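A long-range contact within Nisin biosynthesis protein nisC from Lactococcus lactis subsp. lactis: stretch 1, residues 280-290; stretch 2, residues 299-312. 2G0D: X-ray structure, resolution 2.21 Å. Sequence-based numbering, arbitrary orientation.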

ATOM      1  N   GLY A 280      -6.927  -4.821   9.284  1.00 31.35           N
ATOM      2  CA  GLY A 280      -6.603  -5.606  10.480  1.00 31.09           C
ATOM      3  C   GLY A 280      -5.224  -5.312  11.047  1.00 30.92           C
ATOM      4  O   GLY A 280      -4.492  -4.441  10.540  1.00 29.84           O
ATOM      5  N   GLY A 281      -4.883  -6.067  12.091  1.00 30.20           N
ATOM      6  CA  GLY A 281      -3.651  -5.875  12.857  1.00 30.60           C
ATOM      7  C   GLY A 281      -2.354  -5.654  12.093  1.00 30.12           C
ATOM      8  O   GLY A 281      -1.644  -4.727  12.397  1.00 30.55           O
ATOM      9  N   PRO A 282      -2.028  -6.520  11.113  1.00 30.54           N
ATOM     10  CA  PRO A 282      -0.730  -6.320  10.424  1.00 30.30           C
ATOM     11  C   PRO A 282      -0.565  -4.944   9.802  1.00 29.80           C
ATOM     12  O   PRO A 282       0.456  -4.311  10.023  1.00 30.41           O
ATOM     13  CB  PRO A 282      -0.708  -7.428   9.364  1.00 29.29           C
ATOM     14  CG  PRO A 282      -1.621  -8.534  10.009  1.00 29.91           C
ATOM     15  CD  PRO A 282      -2.739  -7.712  10.591  1.00 29.68           C
ATOM     16  N   GLY A 283      -1.563  -4.469   9.075  1.00 30.24           N
ATOM     17  CA  GLY A 283      -1.495  -3.116   8.494  1.00 29.99           C
ATOM     18  C   GLY A 283      -1.574  -2.018   9.540  1.00 29.59           C
ATOM     19  O   GLY A 283      -0.867  -1.023   9.459  1.00 28.72           O
ATOM     20  N   ILE A 284      -2.458  -2.196  10.519  1.00 30.17           N
ATOM     21  CA  ILE A 284      -2.592  -1.250  11.634  1.00 29.11           C
ATOM     22  C   ILE A 284      -1.266  -1.114  12.406  1.00 29.54           C
ATOM     23  O   ILE A 284      -0.939  -0.023  12.863  1.00 29.99           O
ATOM     24  CB  ILE A 284      -3.793  -1.637  12.554  1.00 29.95           C
ATOM     25  CG1 ILE A 284      -5.126  -1.369  11.833  1.00 27.32           C
ATOM     26  CG2 ILE A 284      -3.721  -0.930  13.924  1.00 27.61           C
ATOM     27  CD1 ILE A 284      -6.287  -2.193  12.362  1.00 27.31           C
ATOM     28  N   SER A 285      -0.485  -2.195  12.519  1.00 28.97           N
ATOM     29  CA  SER A 285       0.805  -2.124  13.236  1.00 28.32           C
ATOM     30  C   SER A 285       1.762  -1.126  12.590  1.00 28.11           C
ATOM     31  O   SER A 285       2.615  -0.569  13.267  1.00 28.04           O
ATOM     32  CB  SER A 285       1.483  -3.493  13.347  1.00 28.18           C
ATOM     33  OG  SER A 285       2.029  -3.957  12.103  1.00 29.33           O
ATOM     34  N   LEU A 286       1.631  -0.918  11.278  1.00 28.11           N
ATOM     35  CA  LEU A 286       2.449   0.082  10.560  1.00 28.17           C
ATOM     36  C   LEU A 286       2.160   1.512  11.054  1.00 28.51           C
ATOM     37  O   LEU A 286       3.073   2.309  11.259  1.00 28.60           O
ATOM     38  CB  LEU A 286       2.255  -0.039   9.029  1.00 27.60           C
ATOM     39  CG  LEU A 286       2.786  -1.336   8.375  1.00 26.87           C
ATOM     40  CD1 LEU A 286       2.381  -1.464   6.882  1.00 24.72           C
ATOM     41  CD2 LEU A 286       4.266  -1.384   8.524  1.00 22.68           C
ATOM     42  N   LEU A 287       0.890   1.833  11.261  1.00 29.16           N
ATOM     43  CA  LEU A 287       0.528   3.125  11.863  1.00 29.42           C
ATOM     44  C   LEU A 287       1.282   3.363  13.182  1.00 29.28           C
ATOM     45  O   LEU A 287       1.827   4.434  13.391  1.00 29.74           O
ATOM     46  CB  LEU A 287      -0.994   3.215  12.111  1.00 29.38           C
ATOM     47  CG  LEU A 287      -1.460   4.456  12.896  1.00 29.88           C
ATOM     48  CD1 LEU A 287      -1.244   5.765  12.094  1.00 29.55           C
ATOM     49  CD2 LEU A 287      -2.924   4.321  13.299  1.00 29.36           C
ATOM     50  N   TYR A 288       1.324   2.364  14.054  1.00 28.88           N
ATOM     51  CA  TYR A 288       1.893   2.555  15.375  1.00 29.12           C
ATOM     52  C   TYR A 288       3.424   2.653  15.257  1.00 29.40           C
ATOM     53  O   TYR A 288       4.082   3.421  15.974  1.00 28.98           O
ATOM     54  CB  TYR A 288       1.484   1.402  16.296  1.00 29.47           C
ATOM     55  CG  TYR A 288       0.089   1.528  16.912  1.00 30.98           C
ATOM     56  CD1 TYR A 288      -0.067   2.028  18.215  1.00 31.72           C
ATOM     57  CD2 TYR A 288      -1.065   1.152  16.206  1.00 30.18           C
ATOM     58  CE1 TYR A 288      -1.334   2.163  18.807  1.00 30.17           C
ATOM     59  CE2 TYR A 288      -2.347   1.273  16.800  1.00 29.57           C
ATOM     60  CZ  TYR A 288      -2.461   1.771  18.108  1.00 31.14           C
ATOM     61  OH  TYR A 288      -3.693   1.903  18.724  1.00 31.29           O
ATOM     62  N   LEU A 289       3.971   1.879  14.330  1.00 28.00           N
ATOM     63  CA  LEU A 289       5.390   1.835  14.103  1.00 27.99           C
ATOM     64  C   LEU A 289       5.822   3.221  13.614  1.00 28.23           C
ATOM     65  O   LEU A 289       6.664   3.872  14.239  1.00 26.78           O
ATOM     66  CB  LEU A 289       5.704   0.743  13.050  1.00 28.18           C
ATOM     67  CG  LEU A 289       7.162   0.672  12.612  1.00 29.16           C
ATOM     68  CD1 LEU A 289       8.024   0.405  13.875  1.00 28.36           C
ATOM     69  CD2 LEU A 289       7.401  -0.369  11.541  1.00 27.59           C
ATOM     70  N   TYR A 290       5.225   3.651  12.493  1.00 28.05           N
ATOM     71  CA  TYR A 290       5.547   4.913  11.860  1.00 28.48           C
ATOM     72  C   TYR A 290       5.212   6.118  12.736  1.00 29.25           C
ATOM     73  O   TYR A 290       6.011   7.052  12.831  1.00 29.37           O
ATOM     74  CB  TYR A 290       4.859   5.025  10.502  1.00 28.88           C
ATOM     75  CG  TYR A 290       5.310   3.989   9.455  1.00 30.07           C
ATOM     76  CD1 TYR A 290       6.622   3.474   9.446  1.00 29.44           C
ATOM     77  CD2 TYR A 290       4.439   3.571   8.465  1.00 27.91           C
ATOM     78  CE1 TYR A 290       7.032   2.545   8.473  1.00 30.74           C
ATOM     79  CE2 TYR A 290       4.831   2.642   7.498  1.00 29.52           C
ATOM     80  CZ  TYR A 290       6.120   2.143   7.503  1.00 31.24           C
ATOM     81  OH  TYR A 290       6.474   1.216   6.550  1.00 32.07           O
ATOM     82  N   TYR A 299       6.382   3.955  23.446  1.00 32.99           N
ATOM     83  CA  TYR A 299       5.183   3.164  23.702  1.00 33.14           C
ATOM     84  C   TYR A 299       4.508   2.713  22.390  1.00 33.02           C
ATOM     85  O   TYR A 299       4.184   1.525  22.237  1.00 33.62           O
ATOM     86  CB  TYR A 299       4.195   3.937  24.601  1.00 33.02           C
ATOM     87  CG  TYR A 299       2.792   3.337  24.636  1.00 33.56           C
ATOM     88  CD1 TYR A 299       2.536   2.139  25.316  1.00 33.21           C
ATOM     89  CD2 TYR A 299       1.729   3.954  23.961  1.00 33.32           C
ATOM     90  CE1 TYR A 299       1.247   1.571  25.337  1.00 33.29           C
ATOM     91  CE2 TYR A 299       0.451   3.400  23.971  1.00 32.50           C
ATOM     92  CZ  TYR A 299       0.217   2.210  24.663  1.00 33.55           C
ATOM     93  OH  TYR A 299      -1.047   1.662  24.671  1.00 34.60           O
ATOM     94  N   PHE A 300       4.298   3.645  21.460  1.00 32.26           N
ATOM     95  CA  PHE A 300       3.732   3.305  20.133  1.00 32.15           C
ATOM     96  C   PHE A 300       4.603   2.297  19.388  1.00 31.87           C
ATOM     97  O   PHE A 300       4.087   1.368  18.785  1.00 31.68           O
ATOM     98  CB  PHE A 300       3.569   4.542  19.234  1.00 32.38           C
ATOM     99  CG  PHE A 300       2.562   5.567  19.731  1.00 31.97           C
ATOM    100  CD1 PHE A 300       1.551   5.223  20.619  1.00 34.00           C
ATOM    101  CD2 PHE A 300       2.600   6.863  19.242  1.00 32.64           C
ATOM    102  CE1 PHE A 300       0.613   6.171  21.058  1.00 34.00           C
ATOM    103  CE2 PHE A 300       1.674   7.827  19.668  1.00 34.07           C
ATOM    104  CZ  PHE A 300       0.672   7.473  20.578  1.00 34.44           C
ATOM    105  N   VAL A 301       5.922   2.489  19.398  1.00 31.64           N
ATOM    106  CA  VAL A 301       6.794   1.553  18.705  1.00 32.02           C
ATOM    107  C   VAL A 301       6.684   0.166  19.350  1.00 32.50           C
ATOM    108  O   VAL A 301       6.447  -0.818  18.652  1.00 32.40           O
ATOM    109  CB  VAL A 301       8.264   2.030  18.652  1.00 32.17           C
ATOM    110  CG1 VAL A 301       9.143   0.949  18.042  1.00 32.37           C
ATOM    111  CG2 VAL A 301       8.390   3.309  17.818  1.00 31.77           C
ATOM    112  N   ASP A 302       6.817   0.104  20.676  1.00 32.55           N
ATOM    113  CA  ASP A 302       6.676  -1.164  21.413  1.00 33.21           C
ATOM    114  C   ASP A 302       5.287  -1.823  21.180  1.00 32.01           C
ATOM    115  O   ASP A 302       5.195  -3.042  21.046  1.00 30.87           O
ATOM    116  CB  ASP A 302       6.997  -0.983  22.929  1.00 33.12           C
ATOM    117  CG  ASP A 302       8.481  -0.612  23.195  1.00 36.87           C
ATOM    118  OD1 ASP A 302       9.304  -0.692  22.245  1.00 40.38           O
ATOM    119  OD2 ASP A 302       8.834  -0.230  24.354  1.00 40.68           O
ATOM    120  N   LYS A 303       4.224  -1.018  21.110  1.00 31.41           N
ATOM    121  CA  LYS A 303       2.892  -1.570  20.828  1.00 30.86           C
ATOM    122  C   LYS A 303       2.843  -2.127  19.414  1.00 30.65           C
ATOM    123  O   LYS A 303       2.317  -3.218  19.208  1.00 30.42           O
ATOM    124  CB  LYS A 303       1.794  -0.532  20.971  1.00 30.98           C
ATOM    125  CG  LYS A 303       0.408  -1.176  20.972  1.00 31.92           C
ATOM    126  CD  LYS A 303      -0.654  -0.293  21.591  1.00 33.10           C
ATOM    127  CE  LYS A 303      -2.004  -0.980  21.518  1.00 33.54           C
ATOM    128  NZ  LYS A 303      -3.008  -0.371  22.391  1.00 32.55           N
ATOM    129  N   ALA A 304       3.404  -1.388  18.450  1.00 29.48           N
ATOM    130  CA  ALA A 304       3.432  -1.862  17.060  1.00 30.05           C
ATOM    131  C   ALA A 304       3.907  -3.318  16.996  1.00 30.24           C
ATOM    132  O   ALA A 304       3.302  -4.136  16.325  1.00 30.16           O
ATOM    133  CB  ALA A 304       4.304  -0.951  16.175  1.00 28.30           C
ATOM    134  N   GLU A 305       4.978  -3.641  17.719  1.00 31.23           N
ATOM    135  CA  GLU A 305       5.522  -4.993  17.685  1.00 32.26           C
ATOM    136  C   GLU A 305       4.581  -6.018  18.284  1.00 32.01           C
ATOM    137  O   GLU A 305       4.446  -7.125  17.766  1.00 31.62           O
ATOM    138  CB  GLU A 305       6.836  -5.051  18.438  1.00 32.22           C
ATOM    139  CG  GLU A 305       7.942  -4.394  17.711  1.00 36.39           C
ATOM    140  CD  GLU A 305       9.267  -4.928  18.172  1.00 41.24           C
ATOM    141  OE1 GLU A 305       9.635  -6.063  17.753  1.00 42.80           O
ATOM    142  OE2 GLU A 305       9.913  -4.212  18.961  1.00 40.32           O
ATOM    143  N   LYS A 306       3.950  -5.641  19.388  1.00 32.58           N
ATOM    144  CA  LYS A 306       3.019  -6.518  20.086  1.00 33.88           C
ATOM    145  C   LYS A 306       1.820  -6.817  19.182  1.00 32.75           C
ATOM    146  O   LYS A 306       1.403  -7.961  19.083  1.00 33.17           O
ATOM    147  CB  LYS A 306       2.574  -5.892  21.427  1.00 34.03           C
ATOM    148  CG  LYS A 306       3.678  -5.820  22.496  1.00 36.13           C
ATOM    149  CD  LYS A 306       3.077  -5.481  23.862  1.00 35.35           C
ATOM    150  CE  LYS A 306       4.108  -5.128  24.921  1.00 38.65           C
ATOM    151  NZ  LYS A 306       5.407  -5.862  24.822  1.00 40.64           N
ATOM    152  N   ILE A 307       1.299  -5.784  18.518  1.00 32.55           N
ATOM    153  CA  ILE A 307       0.183  -5.911  17.575  1.00 32.81           C
ATOM    154  C   ILE A 307       0.525  -6.877  16.427  1.00 33.09           C
ATOM    155  O   ILE A 307      -0.281  -7.732  16.071  1.00 32.78           O
ATOM    156  CB  ILE A 307      -0.204  -4.552  16.935  1.00 33.05           C
ATOM    157  CG1 ILE A 307      -0.749  -3.569  17.984  1.00 33.33           C
ATOM    158  CG2 ILE A 307      -1.279  -4.747  15.824  1.00 32.78           C
ATOM    159  CD1 ILE A 307      -0.918  -2.133  17.403  1.00 32.67           C
ATOM    160  N   LEU A 308       1.715  -6.732  15.842  1.00 32.66           N
ATOM    161  CA  LEU A 308       2.066  -7.557  14.695  1.00 32.42           C
ATOM    162  C   LEU A 308       2.297  -8.990  15.172  1.00 32.56           C
ATOM    163  O   LEU A 308       1.919  -9.949  14.506  1.00 32.55           O
ATOM    164  CB  LEU A 308       3.317  -7.022  13.976  1.00 32.24           C
ATOM    165  CG  LEU A 308       3.796  -7.851  12.760  1.00 32.47           C
ATOM    166  CD1 LEU A 308       2.668  -8.038  11.729  1.00 30.53           C
ATOM    167  CD2 LEU A 308       5.043  -7.238  12.121  1.00 30.98           C
ATOM    168  N   GLU A 309       2.928  -9.111  16.331  1.00 32.40           N
ATOM    169  CA  GLU A 309       3.297 -10.411  16.879  1.00 33.83           C
ATOM    170  C   GLU A 309       2.033 -11.214  17.186  1.00 32.55           C
ATOM    171  O   GLU A 309       1.974 -12.409  16.899  1.00 32.63           O
ATOM    172  CB  GLU A 309       4.182 -10.233  18.111  1.00 32.35           C
ATOM    173  CG  GLU A 309       4.970 -11.445  18.475  1.00 37.87           C
ATOM    174  CD  GLU A 309       5.921 -11.223  19.666  1.00 38.34           C
ATOM    175  OE1 GLU A 309       5.835 -10.174  20.369  1.00 44.10           O
ATOM    176  OE2 GLU A 309       6.768 -12.119  19.876  1.00 44.78           O
ATOM    177  N   SER A 310       1.019 -10.528  17.709  1.00 31.61           N
ATOM    178  CA  SER A 310      -0.293 -11.112  17.968  1.00 31.62           C
ATOM    179  C   SER A 310      -0.899 -11.662  16.702  1.00 31.43           C
ATOM    180  O   SER A 310      -1.473 -12.748  16.711  1.00 31.47           O
ATOM    181  CB  SER A 310      -1.255 -10.062  18.532  1.00 31.62           C
ATOM    182  OG  SER A 310      -2.373 -10.691  19.108  1.00 31.39           O
ATOM    183  N   ALA A 311      -0.797 -10.892  15.627  1.00 31.03           N
ATOM    184  CA  ALA A 311      -1.335 -11.287  14.325  1.00 31.20           C
ATOM    185  C   ALA A 311      -0.553 -12.434  13.693  1.00 31.43           C
ATOM    186  O   ALA A 311      -1.139 -13.315  13.098  1.00 31.91           O
ATOM    187  CB  ALA A 311      -1.375 -10.101  13.394  1.00 30.95           C
ATOM    188  N   MET A 312       0.764 -12.435  13.844  1.00 31.81           N
ATOM    189  CA  MET A 312       1.582 -13.544  13.355  1.00 32.48           C
ATOM    190  C   MET A 312       1.222 -14.849  14.064  1.00 33.58           C
ATOM    191  O   MET A 312       1.009 -15.875  13.423  1.00 34.12           O
ATOM    192  CB  MET A 312       3.074 -13.219  13.488  1.00 32.61           C
ATOM    193  CG  MET A 312       3.547 -12.040  12.589  1.00 31.50           C
ATOM    194  SD  MET A 312       3.018 -12.178  10.855  1.00 33.97           S
ATOM    195  CE  MET A 312       3.784 -13.746  10.388  1.00 30.54           C
TER

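Two helices, 281-290 and 299-312, pack nearly antiparallel at 162°, their axes approaching to 7.4 Å. Small residues lie where the backbones come closest: Ser 285 and Ala 304 have CA atoms 4.6 Å apart, and the Ala 304 CB rests 3.4 Å from the Ser 285 O, against bare backbone. No hydrogen bond crosses the contact; shape and apolar burial hold it.

The main knob is Tyr 288, which sits among Phe 300, Lys 303, Ala 304 and Ile 307. Its chi1 of -81° (m) sends the ring across the partner helix, roughly at right angles to its axis. Ile 307, in its extended m,t rotamer, carries CD1 over one face of the Tyr 288 ring, 3.8 Å from its centroid, a CH-pi contact. The all-trans chain of Lys 303 lends its aliphatic part, CD lying 3.8 Å from Tyr 288 CE1, while its NZ is satisfied elsewhere in the structure, as is the tyrosine OH.

Ser 285 points toward the partner, yet its p rotamer turns OG back to donate to Pro 282 O at 2.6 Å, so the hydroxyl needs no partner across the contact and OG can lie 3.8 Å from Leu 308 CB.

Gly 281 offers backbone: its O lies 3.4 Å from Ile 307 CG2. Beside it, Pro 282 CG meets Ala 311 CB at 3.7 Å.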